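Local coordinates for anthrone oxidase-like protein (Streptomyces ambofaciens, PDB 5F9P), which is a C-C bond cleaving oxygenase of atypical angucycline biosynthesis, associated with oxidative opening of ring B, at residues A[10-15]-A[67-72]; A[94-99]-A[123-128]. One frame throughout, in Å; residues are numbered along the deposited sequence.

How the interactions relate
Both contacts belong to one closed eight-stranded antiparallel barrel, and their centres lie about 13 Å apart. Interaction 1 joins the outer face of strand 10-17 to helix 66-74. Interaction 2 spans the barrel interior, between strands 92-105 and 122-130. They come in series along the chain. Strands 10-17 and 92-105 are neighbours in the sheet, so the two contacts touch directly. Leu15 N lies 2.7 Å from Arg94 O and Thr11 O lies 2.8 Å from Asn98 N, both probable hydrogen bonds. Interaction 1 attaches a helix to the outside of the barrel wall, and interaction 2 packs its inside.

Interaction 1. Residues A[10-15]-A[67-72]; sequences LTVLNL and EDLEKR
Strand 10-15 and helix 67-72 come closest in backbone at Leu10 and Leu69, whose CA atoms are 8.7 Å apart, so the contact is made by side chains alone. Leu69 carries the helix side of the contact. Its CG stands anti to the backbone N (chi1 174°), which swings the isopropyl end toward the strand. One methyl, CD2, does the touching. Leu69 CD2 lies 3.9 Å from CD2 of Leu10. It also lies 3.9 Å from CG2 of Val12. The methyl rests against two residues on the same face of the strand.

Leu10 meets it at about a right angle. Its CG is also anti to the backbone N (chi1 179°), and the CD2 branch reaches the helix while CD1 turns to the neighbouring strand 92-105. Val12 approaches Leu69 at a slant. It offers CG2, the methyl beside its own backbone N, and keeps CG1 beside the carbonyl carbon. Leu10 CD2 and Val12 CG2 are themselves 3.8 Å apart, so the three methyls form a compact triangle.

Trp63 of strand 56-63 touches both Val12 and Leu69, and Gln97 of strand 92-105 also touches Leu69. One residue before Leu69, Asp68 makes a salt bridge from OD2 to Arg64 NE.

The intervening Thr11 and Leu13 face the other way, into the barrel. A helix packed on the outside of an antiparallel barrel is consistent with the dimeric alpha-beta barrel clan, here closed within a single chain. The three touching residues are buried and purely apolar. The contact rests on dispersion and the burial of hydrocarbon, with 113 Å² of surface lost between the segments. It has little directional character, in contrast to the hydrogen-bonded strand pairing beside it.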
# COMPACT_ATOMS: atom_id res chain seq x y z
N LEU A 10 -7.30 -5.73 -10.26
CA LEU A 10 -7.55 -4.61 -9.37
C LEU A 10 -6.61 -4.68 -8.17
O LEU A 10 -6.45 -5.75 -7.54
CB LEU A 10 -9.01 -4.66 -8.91
CG LEU A 10 -9.48 -3.59 -7.94
CD1 LEU A 10 -9.47 -2.22 -8.62
CD2 LEU A 10 -10.87 -3.92 -7.42
N THR A 11 -5.98 -3.56 -7.85
CA THR A 11 -5.11 -3.51 -6.68
C THR A 11 -5.81 -2.80 -5.52
O THR A 11 -6.13 -1.62 -5.60
CB THR A 11 -3.76 -2.82 -7.00
OG1 THR A 11 -3.05 -3.60 -7.96
CG2 THR A 11 -2.92 -2.72 -5.73
N VAL A 12 -6.03 -3.54 -4.44
CA VAL A 12 -6.77 -3.02 -3.31
C VAL A 12 -5.85 -2.84 -2.10
O VAL A 12 -5.16 -3.77 -1.69
CB VAL A 12 -7.96 -3.95 -2.95
CG1 VAL A 12 -8.62 -3.51 -1.65
CG2 VAL A 12 -8.98 -3.98 -4.08
N LEU A 13 -5.82 -1.62 -1.57
CA LEU A 13 -5.09 -1.34 -0.33
C LEU A 13 -6.04 -0.97 0.79
O LEU A 13 -6.77 0.02 0.72
CB LEU A 13 -4.05 -0.24 -0.53
CG LEU A 13 -2.75 -0.69 -1.21
CD1 LEU A 13 -3.01 -1.31 -2.59
CD2 LEU A 13 -1.80 0.47 -1.32
N ASN A 14 -6.05 -1.81 1.83
CA ASN A 14 -6.84 -1.56 3.02
C ASN A 14 -5.94 -0.94 4.09
O ASN A 14 -5.02 -1.59 4.60
CB ASN A 14 -7.48 -2.84 3.54
CG ASN A 14 -8.46 -3.45 2.55
OD1 ASN A 14 -8.88 -2.81 1.60
ND2 ASN A 14 -8.85 -4.70 2.80
N LEU A 15 -6.21 0.32 4.40
CA LEU A 15 -5.39 1.10 5.30
C LEU A 15 -6.11 1.33 6.62
O LEU A 15 -7.24 1.82 6.65
CB LEU A 15 -5.08 2.46 4.65
CG LEU A 15 -4.37 3.48 5.54
CD1 LEU A 15 -2.99 2.98 5.93
CD2 LEU A 15 -4.28 4.82 4.82
N GLU A 67 -15.73 -6.77 -9.68
CA GLU A 67 -16.91 -7.61 -9.51
C GLU A 67 -16.66 -8.68 -8.45
O GLU A 67 -17.49 -8.92 -7.58
CB GLU A 67 -17.29 -8.22 -10.87
CG GLU A 67 -18.70 -8.75 -10.97
CD GLU A 67 -19.02 -9.26 -12.38
OE1 GLU A 67 -18.41 -8.75 -13.34
OE2 GLU A 67 -19.89 -10.15 -12.52
N ASP A 68 -15.48 -9.29 -8.49
CA ASP A 68 -15.09 -10.26 -7.47
C ASP A 68 -14.99 -9.61 -6.09
O ASP A 68 -15.47 -10.16 -5.10
CB ASP A 68 -13.76 -10.91 -7.83
CG ASP A 68 -13.82 -11.66 -9.15
OD1 ASP A 68 -14.79 -12.40 -9.37
OD2 ASP A 68 -12.90 -11.49 -9.97
N LEU A 69 -14.36 -8.45 -6.02
CA LEU A 69 -14.25 -7.71 -4.76
C LEU A 69 -15.60 -7.40 -4.13
O LEU A 69 -15.78 -7.52 -2.91
CB LEU A 69 -13.49 -6.41 -4.97
CG LEU A 69 -13.44 -5.50 -3.74
CD1 LEU A 69 -12.60 -6.16 -2.66
CD2 LEU A 69 -12.89 -4.10 -4.10
N GLU A 70 -16.55 -6.96 -4.95
CA GLU A 70 -17.86 -6.57 -4.45
C GLU A 70 -18.60 -7.76 -3.84
O GLU A 70 -19.33 -7.61 -2.86
CB GLU A 70 -18.70 -5.92 -5.56
CG GLU A 70 -18.20 -4.54 -5.96
CD GLU A 70 -18.16 -3.57 -4.79
OE1 GLU A 70 -18.86 -3.83 -3.79
OE2 GLU A 70 -17.42 -2.55 -4.86
N LYS A 71 -18.40 -8.93 -4.43
CA LYS A 71 -18.97 -10.17 -3.89
C LYS A 71 -18.48 -10.39 -2.48
O LYS A 71 -19.23 -10.79 -1.60
CB LYS A 71 -18.59 -11.36 -4.78
CG LYS A 71 -19.54 -12.55 -4.72
CD LYS A 71 -19.40 -13.39 -5.99
CE LYS A 71 -19.72 -12.54 -7.24
NZ LYS A 71 -19.17 -13.10 -8.51
N ARG A 72 -17.20 -10.11 -2.24
CA ARG A 72 -16.68 -10.20 -0.89
C ARG A 72 -17.33 -9.17 0.05
O ARG A 72 -17.69 -9.49 1.19
CB ARG A 72 -15.16 -10.02 -0.87
CG ARG A 72 -14.66 -9.62 0.50
CD ARG A 72 -13.17 -9.72 0.54
NE ARG A 72 -12.62 -9.10 1.74
CZ ARG A 72 -12.98 -9.41 2.97
NH1 ARG A 72 -13.92 -10.33 3.17
NH2 ARG A 72 -12.40 -8.80 4.00

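Interaction 2. Residues A[94-99]-A[123-128]; sequences RLMQNE and TVFTVF
Met96 faces Phe125 and Val127 across the barrel interior, with Arg94 and Asn98 before and after it. Arg94 directs its CB toward strand 123-128, and its side chain rests on Tyr217. Met96, a selenomethionine, carries the contact. Its CG is anti to the carbonyl carbon, and the chain then bends at the selenium (chi3 -68°), which turns the terminal methyl aside. Two of its atoms thus meet different partners. Met96 SE packs 4.0 Å from CG2 of Val127, the methyl anti to that residue's backbone N. Met96 CE lies 4.2 Å from CZ of Phe125. This methyl sits at the ring edge, near its plane, so Met96 does not lie over the ring face. Gln97 faces the outside of the barrel, where its OE1 accepts a hydrogen bond from Arg165 NH1. Asn98 turns inward again, and its ND2 bonds to Thr11 O.

The Met96 and Val127 CA atoms are 9.8 Å apart, too far for strand pairing. Strand 92-105 instead lies between strands 10-17 and 155-167, while strand 122-130 runs between 217-228 and 172-180. Leu15 touches Met96, and Leu13 and Tyr221 touch Phe125.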
# COMPACT_ATOMS: atom_id res chain seq x y z
N ARG A 94 -9.68 2.94 5.61
CA ARG A 94 -9.79 3.34 4.21
C ARG A 94 -9.53 2.13 3.33
O ARG A 94 -8.45 1.53 3.38
CB ARG A 94 -8.80 4.46 3.87
CG ARG A 94 -9.28 5.85 4.28
CD ARG A 94 -8.39 6.44 5.34
NE ARG A 94 -7.75 7.67 4.89
CZ ARG A 94 -6.71 8.25 5.50
NH1 ARG A 94 -6.17 7.69 6.58
NH2 ARG A 94 -6.21 9.37 5.01
N LEU A 95 -10.53 1.76 2.53
CA LEU A 95 -10.40 0.61 1.65
C LEU A 95 -10.35 1.16 0.24
O LEU A 95 -11.37 1.62 -0.29
CB LEU A 95 -11.59 -0.35 1.81
CG LEU A 95 -12.08 -0.69 3.21
CD1 LEU A 95 -13.34 -1.55 3.09
CD2 LEU A 95 -11.03 -1.40 4.06
N MSE A 96 -9.17 1.09 -0.36
CA MSE A 96 -8.90 1.86 -1.57
C MSE A 96 -8.67 0.98 -2.80
O MSE A 96 -7.83 0.08 -2.77
CB MSE A 96 -7.68 2.75 -1.34
CG MSE A 96 -7.93 3.89 -0.34
SE MSE A 96 -6.26 4.73 0.19
CE MSE A 96 -5.49 3.22 1.19
N GLN A 97 -9.41 1.24 -3.87
CA GLN A 97 -9.26 0.47 -5.09
C GLN A 97 -8.42 1.25 -6.09
O GLN A 97 -8.68 2.43 -6.35
CB GLN A 97 -10.64 0.14 -5.68
CG GLN A 97 -11.59 -0.51 -4.67
CD GLN A 97 -12.99 -0.72 -5.22
OE1 GLN A 97 -13.17 -1.00 -6.40
NE2 GLN A 97 -14.00 -0.58 -4.37
N ASN A 98 -7.42 0.59 -6.67
CA ASN A 98 -6.42 1.26 -7.49
C ASN A 98 -6.06 0.47 -8.72
O ASN A 98 -6.30 -0.73 -8.81
CB ASN A 98 -5.12 1.44 -6.70
CG ASN A 98 -5.37 1.88 -5.28
OD1 ASN A 98 -5.44 3.07 -4.99
ND2 ASN A 98 -5.52 0.91 -4.38
N GLU A 99 -5.42 1.16 -9.66
CA GLU A 99 -4.71 0.49 -10.73
C GLU A 99 -3.25 0.91 -10.63
O GLU A 99 -2.93 1.97 -10.09
CB GLU A 99 -5.29 0.84 -12.10
CG GLU A 99 -5.10 2.27 -12.52
CD GLU A 99 -5.86 2.59 -13.82
OE1 GLU A 99 -5.68 3.70 -14.35
OE2 GLU A 99 -6.62 1.72 -14.30
N THR A 123 9.26 -0.63 4.16
CA THR A 123 8.23 -0.22 3.21
C THR A 123 7.67 1.14 3.57
O THR A 123 7.29 1.39 4.72
CB THR A 123 7.11 -1.28 3.10
OG1 THR A 123 7.67 -2.50 2.57
CG2 THR A 123 5.97 -0.81 2.17
N VAL A 124 7.63 2.01 2.58
CA VAL A 124 7.25 3.41 2.79
C VAL A 124 6.00 3.75 1.96
O VAL A 124 5.96 3.52 0.76
CB VAL A 124 8.43 4.34 2.43
CG1 VAL A 124 8.06 5.82 2.64
CG2 VAL A 124 9.64 3.97 3.26
N PHE A 125 4.99 4.29 2.63
CA PHE A 125 3.66 4.45 2.04
C PHE A 125 3.11 5.87 2.24
O PHE A 125 3.21 6.44 3.33
CB PHE A 125 2.71 3.44 2.69
CG PHE A 125 1.28 3.59 2.29
CD1 PHE A 125 0.85 3.16 1.04
CD2 PHE A 125 0.36 4.15 3.15
CE1 PHE A 125 -0.47 3.29 0.67
CE2 PHE A 125 -0.96 4.27 2.79
CZ PHE A 125 -1.38 3.85 1.55
N THR A 126 2.55 6.44 1.18
CA THR A 126 1.85 7.72 1.25
C THR A 126 0.65 7.70 0.32
O THR A 126 0.77 7.32 -0.85
CB THR A 126 2.75 8.91 0.83
OG1 THR A 126 3.91 8.95 1.67
CG2 THR A 126 1.99 10.23 0.99
N VAL A 127 -0.50 8.11 0.84
CA VAL A 127 -1.66 8.35 -0.02
C VAL A 127 -1.88 9.85 -0.08
O VAL A 127 -2.03 10.51 0.96
CB VAL A 127 -2.92 7.64 0.50
CG1 VAL A 127 -3.11 7.88 1.98
CG2 VAL A 127 -4.16 8.10 -0.27
N PHE A 128 -1.85 10.39 -1.30
CA PHE A 128 -2.03 11.83 -1.53
C PHE A 128 -3.42 12.10 -2.06
O PHE A 128 -3.77 11.64 -3.15
CB PHE A 128 -1.06 12.37 -2.59
CG PHE A 128 0.40 12.06 -2.34
CD1 PHE A 128 0.94 10.86 -2.75
CD2 PHE A 128 1.24 13.01 -1.78
CE1 PHE A 128 2.29 10.59 -2.56
CE2 PHE A 128 2.58 12.75 -1.59
CZ PHE A 128 3.11 11.53 -1.99